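Local coordinates for protein alkaline phosphatase D (Bacillus subtilis, PDB 2YEQ) that hydrolyses phosphate esters as a secreted phosphodiesterase and alkaline phosphatase whose active site holds iron and calcium, at residues R235-L248 with L253-F265. Sequence-based numbering, arbitrary orientation.
Sequences RAAAYQAYYEHMPL and LPNGPDMQLYRHF. With PE5 (3,6,9,12,15,18,21,24-octaoxahexacosan-1-ol), chain V; EDO (1,2-ethanediol), chain B; EDO (1,2-ethanediol), chain C.
R235 and M259 meet the opposite segment with CG anti to the backbone N in both (chi1 -160° and -178°), but the arginine chain then turns about its CG-CD bond (chi3 93°), whereas the methionine runs extended from the loop that precedes strand 263-267 to helix 228-245. The bend turns the guanidinium side-on to the carbonyl of P257, whose O lies close to the guanidinium plane and accepts from both NE and NH2, each at 2.8 Å with clearly bent N-H...O angles. R235 NH2 also forms a long salt bridge to D258 OD1 (3.4 Å), the carboxylate standing steeply to the guanidinium, while NH1 hydrogen-bonds N219 OD1. Without the guanidinium, as with an alanine here, the P257 carbonyl would probably lose both donors and D258 this long charge partner, loosening the turn from the helix. A236 packs its CB on the peptide of G256, and a water bridges the carbonyls of A236 and G256.

M259 SD lies oblique to the Y239 ring, 5.2 Å from its centroid, a Met-aromatic contact. Its CE reaches L248 CD1 at 3.5 Å, touches Y243 CB, and meets the Y242 ring at its edge. L253 CD1 makes a CH-pi contact over one face of the Y243 ring, 4.0 Å from the centroid, and P254 CD abuts Y243 CB. L248 CD2 sits over the guanidinium face of R263, which is salt-bridged to D17. Thus a type II' beta turn, N255 to D258, packs against the R235-Y239 part of helix 228-245 as the chain doubles back to edge strand 263-267 of a mixed sheet in the calcineurin-like phosphatase fold.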
loop_
_atom_site.group_PDB
_atom_site.type_symbol
_atom_site.label_atom_id
_atom_site.label_comp_id
_atom_site.label_asym_id
_atom_site.label_seq_id
_atom_site.Cartn_x
_atom_site.Cartn_y
_atom_site.Cartn_z
ATOM N N ARG A 235 -0.653 -5.605 -18.248
ATOM C CA ARG A 235 -0.986 -6.090 -16.925
ATOM C C ARG A 235 -0.254 -7.379 -16.585
ATOM O O ARG A 235 0.210 -7.546 -15.451
ATOM C CB ARG A 235 -2.502 -6.279 -16.746
ATOM C CG ARG A 235 -2.925 -6.313 -15.287
ATOM C CD ARG A 235 -4.434 -6.385 -15.123
ATOM N NE ARG A 235 -4.935 -7.753 -15.006
ATOM C CZ ARG A 235 -6.188 -8.061 -14.683
ATOM N NH1 ARG A 235 -7.066 -7.092 -14.498
ATOM N NH2 ARG A 235 -6.566 -9.320 -14.571
ATOM N N ALA A 236 -0.118 -8.280 -17.546
ATOM C CA ALA A 236 0.660 -9.486 -17.346
ATOM C C ALA A 236 2.139 -9.184 -17.008
ATOM O O ALA A 236 2.701 -9.807 -16.112
ATOM C CB ALA A 236 0.557 -10.444 -18.588
ATOM N N ALA A 237 2.743 -8.253 -17.729
ATOM C CA ALA A 237 4.124 -7.826 -17.481
ATOM C C ALA A 237 4.270 -7.187 -16.081
ATOM O O ALA A 237 5.188 -7.526 -15.339
ATOM C CB ALA A 237 4.563 -6.852 -18.537
ATOM N N ALA A 238 3.362 -6.267 -15.756
ATOM C CA ALA A 238 3.353 -5.560 -14.469
ATOM C C ALA A 238 3.156 -6.491 -13.296
ATOM O O ALA A 238 3.837 -6.373 -12.278
ATOM C CB ALA A 238 2.266 -4.489 -14.464
ATOM N N TYR A 239 2.202 -7.407 -13.417
ATOM C CA TYR A 239 1.944 -8.364 -12.348
ATOM C C TYR A 239 3.117 -9.311 -12.109
ATOM O O TYR A 239 3.432 -9.621 -10.940
ATOM C CB TYR A 239 0.660 -9.159 -12.603
ATOM C CG TYR A 239 -0.659 -8.430 -12.359
ATOM C CD1 TYR A 239 -0.705 -7.093 -12.008
ATOM C CD2 TYR A 239 -1.862 -9.115 -12.459
ATOM C CE1 TYR A 239 -1.940 -6.443 -11.764
ATOM C CE2 TYR A 239 -3.080 -8.495 -12.215
ATOM C CZ TYR A 239 -3.118 -7.164 -11.886
ATOM O OH TYR A 239 -4.326 -6.533 -11.647
ATOM N N GLN A 240 3.750 -9.785 -13.190
ATOM C CA GLN A 240 4.934 -10.638 -13.067
ATOM C C GLN A 240 6.072 -9.880 -12.349
ATOM O O GLN A 240 6.674 -10.416 -11.423
ATOM C CB GLN A 240 5.443 -11.159 -14.432
ATOM C CG GLN A 240 6.635 -12.134 -14.250
ATOM C CD GLN A 240 7.015 -12.937 -15.503
ATOM O OE1 GLN A 240 6.173 -13.262 -16.356
ATOM N NE2 GLN A 240 8.289 -13.310 -15.582
ATOM N N ALA A 241 6.352 -8.659 -12.775
ATOM C CA ALA A 241 7.420 -7.840 -12.168
ATOM C C ALA A 241 7.138 -7.566 -10.691
ATOM O O ALA A 241 8.069 -7.538 -9.867
ATOM C CB ALA A 241 7.600 -6.541 -12.889
ATOM N N TYR A 242 5.857 -7.395 -10.354
ATOM C CA TYR A 242 5.461 -7.180 -8.961
ATOM C C TYR A 242 5.753 -8.419 -8.132
ATOM O O TYR A 242 6.408 -8.341 -7.102
ATOM C CB TYR A 242 3.981 -6.825 -8.894
ATOM C CG TYR A 242 3.477 -6.375 -7.545
ATOM C CD1 TYR A 242 3.543 -5.053 -7.170
ATOM C CD2 TYR A 242 2.872 -7.271 -6.677
ATOM C CE1 TYR A 242 3.061 -4.629 -5.913
ATOM C CE2 TYR A 242 2.365 -6.856 -5.446
ATOM C CZ TYR A 242 2.456 -5.541 -5.085
ATOM O OH TYR A 242 1.939 -5.149 -3.870
ATOM N N TYR A 243 5.290 -9.577 -8.596
ATOM C CA TYR A 243 5.610 -10.820 -7.954
ATOM C C TYR A 243 7.132 -10.967 -7.743
ATOM O O TYR A 243 7.568 -11.314 -6.645
ATOM C CB TYR A 243 5.072 -12.045 -8.725
ATOM C CG TYR A 243 5.547 -13.333 -8.115
ATOM C CD1 TYR A 243 4.907 -13.878 -6.998
ATOM C CD2 TYR A 243 6.696 -13.973 -8.586
ATOM C CE1 TYR A 243 5.365 -15.034 -6.403
ATOM C CE2 TYR A 243 7.162 -15.123 -7.988
ATOM C CZ TYR A 243 6.494 -15.656 -6.888
ATOM O OH TYR A 243 6.951 -16.815 -6.289
ATOM N N GLU A 244 7.906 -10.756 -8.809
ATOM C CA GLU A 244 9.360 -10.942 -8.764
ATOM C C GLU A 244 9.982 -10.076 -7.659
ATOM O O GLU A 244 10.986 -10.455 -7.094
ATOM C CB GLU A 244 9.993 -10.637 -10.132
ATOM C CG GLU A 244 9.647 -11.707 -11.183
ATOM C CD GLU A 244 9.982 -11.353 -12.607
ATOM O OE1 GLU A 244 10.272 -10.171 -12.880
ATOM O OE2 GLU A 244 9.929 -12.285 -13.471
ATOM N N HIS A 245 9.391 -8.922 -7.362
ATOM C CA HIS A 245 9.991 -7.996 -6.411
ATOM C C HIS A 245 9.334 -7.950 -5.034
ATOM O O HIS A 245 9.755 -7.182 -4.188
ATOM C CB HIS A 245 10.093 -6.596 -7.012
ATOM C CG HIS A 245 11.070 -6.526 -8.136
ATOM N ND1 HIS A 245 10.750 -6.928 -9.414
ATOM C CD2 HIS A 245 12.380 -6.182 -8.157
ATOM C CE1 HIS A 245 11.824 -6.817 -10.178
ATOM N NE2 HIS A 245 12.821 -6.364 -9.441
ATOM N N MET A 246 8.338 -8.787 -4.796
ATOM C CA MET A 246 7.586 -8.728 -3.536
ATOM C C MET A 246 7.621 -10.038 -2.779
ATOM O O MET A 246 7.576 -11.120 -3.379
ATOM C CB MET A 246 6.133 -8.348 -3.816
ATOM C CG MET A 246 5.932 -6.938 -4.275
ATOM S SD MET A 246 6.544 -5.713 -3.085
ATOM C CE MET A 246 6.153 -4.181 -3.840
ATOM N N PRO A 247 7.637 -9.964 -1.445
ATOM C CA PRO A 247 7.717 -11.174 -0.618
ATOM C C PRO A 247 6.351 -11.842 -0.451
ATOM O O PRO A 247 5.753 -11.807 0.627
ATOM C CB PRO A 247 8.239 -10.647 0.715
ATOM C CG PRO A 247 7.648 -9.301 0.810
ATOM C CD PRO A 247 7.675 -8.751 -0.614
ATOM N N LEU A 248 5.895 -12.466 -1.528
ATOM C CA LEU A 248 4.605 -13.150 -1.608
ATOM C C LEU A 248 4.773 -14.656 -1.617
ATOM O O LEU A 248 5.803 -15.176 -2.021
ATOM C CB LEU A 248 3.902 -12.704 -2.895
ATOM C CG LEU A 248 3.590 -11.202 -2.992
ATOM C CD1 LEU A 248 3.004 -10.838 -4.349
ATOM C CD2 LEU A 248 2.623 -10.726 -1.896
ATOM N N LEU A 253 1.743 -16.540 -7.364
ATOM C CA LEU A 253 2.433 -16.568 -8.675
ATOM C C LEU A 253 1.424 -16.219 -9.783
ATOM O O LEU A 253 0.349 -16.794 -9.825
ATOM C CB LEU A 253 3.040 -17.958 -8.944
ATOM C CG LEU A 253 3.910 -18.165 -10.201
ATOM C CD1 LEU A 253 5.238 -17.432 -10.036
ATOM C CD2 LEU A 253 4.154 -19.667 -10.499
ATOM N N PRO A 254 1.730 -15.272 -10.666
ATOM C CA PRO A 254 0.739 -14.901 -11.664
ATOM C C PRO A 254 0.642 -15.927 -12.783
ATOM O O PRO A 254 1.542 -16.744 -12.959
ATOM C CB PRO A 254 1.239 -13.551 -12.195
ATOM C CG PRO A 254 2.688 -13.554 -11.922
ATOM C CD PRO A 254 2.876 -14.358 -10.672
ATOM N N ASN A 255 -0.479 -15.904 -13.487
ATOM C CA ASN A 255 -0.690 -16.707 -14.681
ATOM C C ASN A 255 -1.270 -15.755 -15.703
ATOM O O ASN A 255 -2.434 -15.371 -15.629
ATOM C CB ASN A 255 -1.641 -17.864 -14.401
ATOM C CG ASN A 255 -1.828 -18.775 -15.612
ATOM O OD1 ASN A 255 -1.058 -18.740 -16.550
ATOM N ND2 ASN A 255 -2.874 -19.569 -15.590
ATOM N N GLY A 256 -0.420 -15.327 -16.629
ATOM C CA GLY A 256 -0.731 -14.261 -17.545
ATOM C C GLY A 256 -1.172 -13.011 -16.799
ATOM O O GLY A 256 -0.507 -12.563 -15.849
ATOM N N PRO A 257 -2.310 -12.462 -17.198
ATOM C CA PRO A 257 -2.785 -11.223 -16.601
ATOM C C PRO A 257 -3.502 -11.382 -15.236
ATOM O O PRO A 257 -4.010 -10.393 -14.715
ATOM C CB PRO A 257 -3.789 -10.731 -17.641
ATOM C CG PRO A 257 -4.412 -12.007 -18.138
ATOM C CD PRO A 257 -3.257 -12.969 -18.225
ATOM N N ASP A 258 -3.554 -12.590 -14.701
ATOM C CA ASP A 258 -4.289 -12.899 -13.475
ATOM C C ASP A 258 -3.351 -13.269 -12.340
ATOM O O ASP A 258 -2.373 -13.988 -12.553
ATOM C CB ASP A 258 -5.244 -14.064 -13.709
ATOM C CG ASP A 258 -6.193 -13.801 -14.873
ATOM O OD1 ASP A 258 -6.835 -12.728 -14.908
ATOM O OD2 ASP A 258 -6.247 -14.643 -15.777
ATOM N N MET A 259 -3.682 -12.815 -11.123
ATOM C CA MET A 259 -2.802 -13.016 -9.970
ATOM C C MET A 259 -3.571 -12.912 -8.644
ATOM O O MET A 259 -4.242 -11.910 -8.386
ATOM C CB MET A 259 -1.679 -11.986 -10.023
ATOM C CG MET A 259 -0.657 -12.104 -8.909
ATOM S SD MET A 259 0.828 -11.120 -9.231
ATOM C CE MET A 259 1.467 -10.955 -7.543
ATOM N N GLN A 260 -3.464 -13.948 -7.813
ATOM C CA GLN A 260 -4.181 -13.971 -6.539
ATOM C C GLN A 260 -3.420 -13.112 -5.523
ATOM O O GLN A 260 -2.383 -13.522 -5.028
ATOM C CB GLN A 260 -4.327 -15.397 -6.024
ATOM C CG GLN A 260 -5.131 -15.524 -4.728
ATOM C CD GLN A 260 -6.544 -14.989 -4.905
ATOM O OE1 GLN A 260 -7.233 -15.363 -5.848
ATOM N NE2 GLN A 260 -6.965 -14.108 -4.026
ATOM N N LEU A 261 -3.924 -11.916 -5.249
ATOM C CA LEU A 261 -3.304 -11.049 -4.267
ATOM C C LEU A 261 -4.195 -10.858 -3.024
ATOM O O LEU A 261 -3.682 -10.781 -1.910
ATOM C CB LEU A 261 -2.943 -9.711 -4.861
ATOM C CG LEU A 261 -1.935 -8.858 -4.082
ATOM C CD1 LEU A 261 -0.586 -9.603 -3.855
ATOM C CD2 LEU A 261 -1.698 -7.558 -4.784
ATOM N N TYR A 262 -5.517 -10.779 -3.181
ATOM C CA TYR A 262 -6.335 -10.657 -1.974
ATOM C C TYR A 262 -6.170 -11.873 -1.073
ATOM O O TYR A 262 -6.026 -12.998 -1.538
ATOM C CB TYR A 262 -7.797 -10.295 -2.268
ATOM C CG TYR A 262 -8.686 -11.362 -2.847
ATOM C CD1 TYR A 262 -9.287 -12.312 -2.039
ATOM C CD2 TYR A 262 -9.002 -11.351 -4.205
ATOM C CE1 TYR A 262 -10.162 -13.260 -2.571
ATOM C CE2 TYR A 262 -9.867 -12.280 -4.746
ATOM C CZ TYR A 262 -10.445 -13.221 -3.942
ATOM O OH TYR A 262 -11.295 -14.117 -4.509
ATOM N N ARG A 263 -6.092 -11.618 0.233
ATOM C CA ARG A 263 -5.797 -12.668 1.175
ATOM C C ARG A 263 -6.120 -12.233 2.609
ATOM O O ARG A 263 -6.359 -11.059 2.881
ATOM C CB ARG A 263 -4.331 -13.103 1.081
ATOM C CG ARG A 263 -3.324 -11.977 1.248
ATOM C CD ARG A 263 -2.009 -12.325 0.531
ATOM N NE ARG A 263 -0.866 -11.438 0.825
ATOM C CZ ARG A 263 -0.695 -10.200 0.388
ATOM N NH1 ARG A 263 -1.577 -9.586 -0.406
ATOM N NH2 ARG A 263 0.406 -9.565 0.716
ATOM N N HIS A 264 -6.168 -13.216 3.491
ATOM C CA HIS A 264 -6.607 -12.988 4.856
ATOM C C HIS A 264 -5.681 -13.650 5.878
ATOM O O HIS A 264 -5.130 -14.711 5.646
ATOM C CB HIS A 264 -8.043 -13.498 5.018
ATOM C CG HIS A 264 -8.481 -13.628 6.443
ATOM N ND1 HIS A 264 -8.257 -14.767 7.189
ATOM C CD2 HIS A 264 -9.113 -12.754 7.266
ATOM C CE1 HIS A 264 -8.734 -14.589 8.410
ATOM N NE2 HIS A 264 -9.254 -13.374 8.484
ATOM N N PHE A 265 -5.526 -13.003 7.028
ATOM C CA PHE A 265 -4.851 -13.624 8.159
ATOM C C PHE A 265 -5.311 -12.971 9.476
ATOM O O PHE A 265 -5.836 -11.865 9.477
ATOM C CB PHE A 265 -3.328 -13.520 8.012
ATOM C CG PHE A 265 -2.804 -12.121 8.108
ATOM C CD1 PHE A 265 -2.833 -11.278 7.003
ATOM C CD2 PHE A 265 -2.274 -11.639 9.296
ATOM C CE1 PHE A 265 -2.358 -9.983 7.087
ATOM C CE2 PHE A 265 -1.796 -10.351 9.383
ATOM C CZ PHE A 265 -1.845 -9.512 8.277
HETATM C C50 PE5 V . -9.717 -17.925 -3.145
HETATM O O1 PE5 V . -8.572 -17.227 -2.648
HETATM C C1 PE5 V . -8.575 -17.036 -1.225
HETATM C C2 PE5 V . -7.414 -16.128 -0.809
HETATM O O2 PE5 V . -6.251 -16.918 -0.536
HETATM C C3 PE5 V . -4.982 -16.267 -0.716
HETATM C C4 PE5 V . -3.896 -17.275 -1.053
HETATM C C1 EDO B . 2.517 -16.031 -16.856
HETATM O O1 EDO B . 2.741 -17.405 -17.155
HETATM C C2 EDO B . 3.831 -15.271 -16.684
HETATM O O2 EDO B . 3.688 -14.230 -15.716
HETATM C C1 EDO C . 5.630 -17.950 -14.530
HETATM O O1 EDO C . 4.572 -17.189 -13.927
HETATM C C2 EDO C . 6.886 -17.105 -14.745
HETATM O O2 EDO C . 7.389 -17.254 -16.072
HETATM O O HOH W 1 2.086 -12.278 -15.361
#